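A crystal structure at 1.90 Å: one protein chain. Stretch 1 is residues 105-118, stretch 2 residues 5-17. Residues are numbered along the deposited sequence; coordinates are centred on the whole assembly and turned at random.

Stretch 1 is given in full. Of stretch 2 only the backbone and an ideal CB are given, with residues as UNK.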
# COMPACT_ATOMS: atom_id res chain seq x y z
N LEU B 105 -0.51 6.52 -0.46
CA LEU B 105 -0.86 5.69 -1.61
C LEU B 105 -1.77 6.42 -2.61
O LEU B 105 -1.67 6.21 -3.84
CB LEU B 105 -1.62 4.43 -1.12
CG LEU B 105 -2.04 3.40 -2.17
CD1 LEU B 105 -0.81 2.81 -2.87
CD2 LEU B 105 -2.85 2.29 -1.54
N GLU B 106 -2.67 7.24 -2.08
CA GLU B 106 -3.68 7.87 -2.92
C GLU B 106 -3.06 8.61 -4.12
O GLU B 106 -2.18 9.46 -3.94
CB GLU B 106 -4.60 8.81 -2.13
CG GLU B 106 -5.76 9.35 -2.99
CD GLU B 106 -6.61 10.40 -2.28
OE1 GLU B 106 -6.43 10.57 -1.06
OE2 GLU B 106 -7.46 11.03 -2.94
N GLY B 107 -3.52 8.25 -5.31
CA GLY B 107 -3.10 8.89 -6.55
C GLY B 107 -1.85 8.32 -7.20
O GLY B 107 -1.48 8.74 -8.30
N CYS B 108 -1.18 7.37 -6.53
CA CYS B 108 0.00 6.73 -7.14
C CYS B 108 -0.41 5.82 -8.31
O CYS B 108 -1.46 5.18 -8.26
CB CYS B 108 0.80 5.94 -6.10
SG CYS B 108 1.58 6.99 -4.84
N VAL B 109 0.42 5.78 -9.36
CA VAL B 109 0.09 5.03 -10.58
C VAL B 109 1.23 4.10 -10.98
O VAL B 109 2.40 4.45 -10.81
CB VAL B 109 -0.19 5.99 -11.78
CG1 VAL B 109 -0.71 5.21 -12.99
CG2 VAL B 109 -1.18 7.09 -11.38
N LEU B 110 0.88 2.93 -11.52
CA LEU B 110 1.85 2.01 -12.09
C LEU B 110 1.54 1.90 -13.57
O LEU B 110 0.40 1.67 -13.95
CB LEU B 110 1.76 0.60 -11.46
CG LEU B 110 2.50 -0.51 -12.24
CD1 LEU B 110 4.02 -0.34 -12.15
CD2 LEU B 110 2.11 -1.90 -11.70
N ILE B 111 2.57 2.06 -14.39
CA ILE B 111 2.44 1.89 -15.82
C ILE B 111 3.28 0.67 -16.22
O ILE B 111 4.46 0.62 -15.88
CB ILE B 111 2.97 3.14 -16.55
CG1 ILE B 111 2.17 4.38 -16.12
CG2 ILE B 111 2.89 2.96 -18.08
CD1 ILE B 111 2.91 5.30 -15.14
N SER B 112 2.68 -0.28 -16.95
CA SER B 112 3.36 -1.52 -17.39
C SER B 112 2.56 -2.17 -18.54
O SER B 112 1.36 -1.91 -18.68
CB SER B 112 3.45 -2.51 -16.21
OG SER B 112 4.13 -3.72 -16.56
N GLY B 113 3.21 -3.00 -19.34
CA GLY B 113 2.49 -3.94 -20.20
C GLY B 113 2.53 -5.40 -19.74
O GLY B 113 2.04 -6.28 -20.45
N ASP B 114 3.08 -5.65 -18.55
CA ASP B 114 3.29 -7.02 -18.08
C ASP B 114 2.18 -7.40 -17.09
O ASP B 114 2.03 -6.75 -16.06
CB ASP B 114 4.66 -7.16 -17.38
CG ASP B 114 4.96 -8.60 -16.95
OD1 ASP B 114 4.08 -9.26 -16.41
OD2 ASP B 114 6.09 -9.06 -17.13
N PRO B 115 1.40 -8.45 -17.42
CA PRO B 115 0.24 -8.78 -16.58
C PRO B 115 0.59 -9.08 -15.14
O PRO B 115 -0.23 -8.80 -14.25
CB PRO B 115 -0.33 -10.03 -17.25
CG PRO B 115 0.14 -9.98 -18.62
CD PRO B 115 1.51 -9.37 -18.57
N ARG B 116 1.77 -9.62 -14.92
CA ARG B 116 2.23 -9.99 -13.57
C ARG B 116 2.60 -8.78 -12.73
O ARG B 116 2.25 -8.69 -11.54
CB ARG B 116 3.39 -10.98 -13.63
CG ARG B 116 2.94 -12.39 -14.07
CD ARG B 116 4.15 -13.34 -14.23
NE ARG B 116 4.92 -13.43 -12.98
CZ ARG B 116 6.15 -12.95 -12.86
NH1 ARG B 116 6.72 -12.38 -13.90
NH2 ARG B 116 6.82 -13.04 -11.71
N LEU B 117 3.31 -7.84 -13.34
CA LEU B 117 3.60 -6.59 -12.65
C LEU B 117 2.34 -5.73 -12.47
O LEU B 117 2.14 -5.15 -11.40
CB LEU B 117 4.73 -5.84 -13.36
CG LEU B 117 5.01 -4.41 -12.86
CD1 LEU B 117 5.41 -4.38 -11.35
CD2 LEU B 117 6.11 -3.78 -13.74
N LEU B 118 1.51 -5.63 -13.50
CA LEU B 118 0.21 -4.96 -13.34
C LEU B 118 -0.61 -5.56 -12.20
O LEU B 118 -1.23 -4.82 -11.42
CB LEU B 118 -0.59 -4.97 -14.64
CG LEU B 118 0.06 -4.09 -15.72
CD1 LEU B 118 -0.48 -4.49 -17.09
CD2 LEU B 118 -0.17 -2.60 -15.40
N UNK B 5 -3.79 15.72 -8.31
CA UNK B 5 -2.45 15.56 -8.83
C UNK B 5 -1.94 14.17 -8.47
O UNK B 5 -2.51 13.50 -7.60
CB UNK B 5 -1.52 16.65 -8.29
N UNK B 6 -0.86 13.74 -9.14
CA UNK B 6 -0.25 12.44 -8.90
C UNK B 6 1.03 12.58 -8.08
O UNK B 6 1.94 13.32 -8.46
CB UNK B 6 0.05 11.74 -10.23
N UNK B 7 1.10 11.90 -6.92
CA UNK B 7 2.31 12.02 -6.10
C UNK B 7 3.54 11.25 -6.61
O UNK B 7 4.66 11.67 -6.34
CB UNK B 7 1.99 11.54 -4.68
N UNK B 8 3.33 10.16 -7.34
CA UNK B 8 4.45 9.33 -7.80
C UNK B 8 3.96 8.47 -8.96
O UNK B 8 2.79 8.11 -9.01
CB UNK B 8 5.00 8.46 -6.67
N UNK B 9 4.89 8.14 -9.86
CA UNK B 9 4.64 7.20 -10.94
C UNK B 9 5.66 6.08 -10.90
O UNK B 9 6.88 6.31 -10.76
CB UNK B 9 4.67 7.91 -12.30
N UNK B 10 5.16 4.85 -11.02
CA UNK B 10 6.00 3.66 -11.13
C UNK B 10 5.93 3.13 -12.53
O UNK B 10 4.84 3.09 -13.10
CB UNK B 10 5.58 2.58 -10.13
N UNK B 11 7.07 2.70 -13.09
CA UNK B 11 7.11 2.15 -14.45
C UNK B 11 7.79 0.80 -14.46
O UNK B 11 8.84 0.63 -13.85
CB UNK B 11 7.83 3.11 -15.40
N UNK B 12 7.24 -0.16 -15.19
CA UNK B 12 8.06 -1.31 -15.58
C UNK B 12 9.26 -0.81 -16.39
O UNK B 12 9.18 0.22 -17.05
CB UNK B 12 7.24 -2.32 -16.39
N UNK B 13 10.37 -1.53 -16.36
CA UNK B 13 11.50 -1.16 -17.18
C UNK B 13 11.45 -1.82 -18.57
O UNK B 13 11.09 -1.17 -19.57
CB UNK B 13 12.80 -1.54 -16.46
N UNK B 14 11.76 -3.12 -18.63
CA UNK B 14 11.66 -3.90 -19.87
C UNK B 14 10.21 -3.99 -20.38
O UNK B 14 9.26 -4.23 -19.60
CB UNK B 14 12.22 -5.31 -19.65
N UNK B 15 10.02 -3.80 -21.69
CA UNK B 15 8.68 -3.88 -22.31
C UNK B 15 7.78 -2.74 -21.89
O UNK B 15 6.53 -2.84 -21.88
CB UNK B 15 8.01 -5.21 -21.95
N UNK B 16 8.41 -1.63 -21.51
CA UNK B 16 7.63 -0.49 -21.04
C UNK B 16 8.39 0.82 -21.31
O UNK B 16 8.06 1.51 -22.27
CB UNK B 16 7.32 -0.63 -19.55
N UNK B 17 9.39 1.15 -20.49
CA UNK B 17 10.27 2.29 -20.76
C UNK B 17 11.21 2.00 -21.93
O UNK B 17 11.43 2.84 -22.79
CB UNK B 17 11.08 2.64 -19.51

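Stretch 2 runs parallel to stretch 1, with positions 9 to 11 in register with V109, L110 and I111; backbone atoms of positions 8, 10 and 12 make the hydrogen bonds between them, and the side chains of 9 to 11 alternate between two faces.

Position 5 points away, with nothing of stretch 1 near its CB; almost any residue would do, and it is T5. At position 6 CA-to-CB runs sideways, its ideal CB 3.9 Å from G107 O and 4.9 Å from V109 CG2, which suits a sizeable apolar or aromatic group. F6 fills it: its CD1 lies 3.5 Å from V109 CG2, and the ring edge meets G107 O, 3.1 Å from CD1. Position 7 points toward the turn at L105 to C108, with phi -76° and a CB 4.6 Å from C108 SG; small or medium apolar residues fit, proline among them. P7 sets CG 3.8 Å from C108 SG and 3.3 Å from E106 O.

Position 8 is sideways, its CB 4.2 Å from C108 SG, and a small apolar residue is enough. It is A8, whose O accepts a weak hydrogen bond from V109 N (3.3 Å).

Position 9 shares a face with V109 and I111, between which an aliphatic branch can settle. L9 does this, CD2 reaching 3.6 Å from V109 CB while its CB lies 4.2 Å from I111 CD1. On the other face, position 10 stands beside L110, its ideal CB 3.9 Å from L110 CD1; leucine, isoleucine, valine or methionine would serve. L10 is found, and its backbone links the strands twice: N donates to V109 O and O accepts from I111 N, both at 2.8 Å. Position 11 returns to the face of I111, where a large apolar or aromatic residue could reach the isoleucine. F11 offers a ring face to I111 CD1, 4.0 Å from the ring centroid.

At position 12 a CB would point toward stretch 1, only 3.2 Å from L117 CD2 and 3.4 Å from S112 OG, so glycine is strongly favoured. G12 lets L117 CD2 approach its CA to 3.6 Å, while its N donates to I111 O (3.0 Å).

Positions 13 and 14 have no CB contact with stretch 1 and leave the choice open: L13 and S14. Position 15 has phi 69°, which favours glycine; G15 O accepts from a water (2.6 Å) that in turn accepts from G113 N (3.0 Å). Position 16 points toward S112 and I111 with modest room, suiting a small residue such as alanine, serine or cysteine. C16 places SG 3.5 Å from I111 O and 4.2 Å from I111 CG2. Position 17, sideways and unconstrained here, is L17.

Stretch 2 (5-17) TFPALLFGLSGCL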
# COMPACT_ATOMS: atom_id res chain seq x y z
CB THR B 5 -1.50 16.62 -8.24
OG1 THR B 5 -1.58 16.56 -6.81
CG2 THR B 5 -1.91 18.02 -8.73
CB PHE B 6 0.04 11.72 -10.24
CG PHE B 6 -1.18 11.53 -11.08
CD1 PHE B 6 -2.04 10.47 -10.84
CD2 PHE B 6 -1.49 12.43 -12.11
CE1 PHE B 6 -3.19 10.27 -11.62
CE2 PHE B 6 -2.65 12.27 -12.87
CZ PHE B 6 -3.50 11.18 -12.61
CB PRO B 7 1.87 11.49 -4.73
CG PRO B 7 0.67 10.66 -4.97
CD PRO B 7 0.07 11.04 -6.30
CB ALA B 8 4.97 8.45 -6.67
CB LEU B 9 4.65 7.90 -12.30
CG LEU B 9 3.69 9.08 -12.56
CD1 LEU B 9 3.96 9.68 -13.94
CD2 LEU B 9 2.23 8.63 -12.48
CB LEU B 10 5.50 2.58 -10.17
CG LEU B 10 5.37 3.04 -8.71
CD1 LEU B 10 4.89 1.85 -7.86
CD2 LEU B 10 6.70 3.61 -8.17
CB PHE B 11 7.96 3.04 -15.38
CG PHE B 11 7.37 4.38 -15.67
CD1 PHE B 11 7.65 5.47 -14.84
CD2 PHE B 11 6.59 4.58 -16.80
CE1 PHE B 11 7.12 6.74 -15.14
CE2 PHE B 11 6.07 5.84 -17.11
CZ PHE B 11 6.34 6.92 -16.27
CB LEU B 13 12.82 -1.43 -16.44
CG LEU B 13 14.12 -1.00 -17.15
CD1 LEU B 13 14.28 0.55 -17.33
CD2 LEU B 13 15.29 -1.61 -16.41
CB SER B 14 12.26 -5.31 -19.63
OG SER B 14 11.95 -6.19 -20.69
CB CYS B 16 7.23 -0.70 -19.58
SG CYS B 16 6.38 0.66 -18.79
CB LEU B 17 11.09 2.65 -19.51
CG LEU B 17 10.27 3.21 -18.33
CD1 LEU B 17 11.14 3.21 -17.06
CD2 LEU B 17 9.79 4.62 -18.69
O HOH W 1 5.69 -4.50 -20.01
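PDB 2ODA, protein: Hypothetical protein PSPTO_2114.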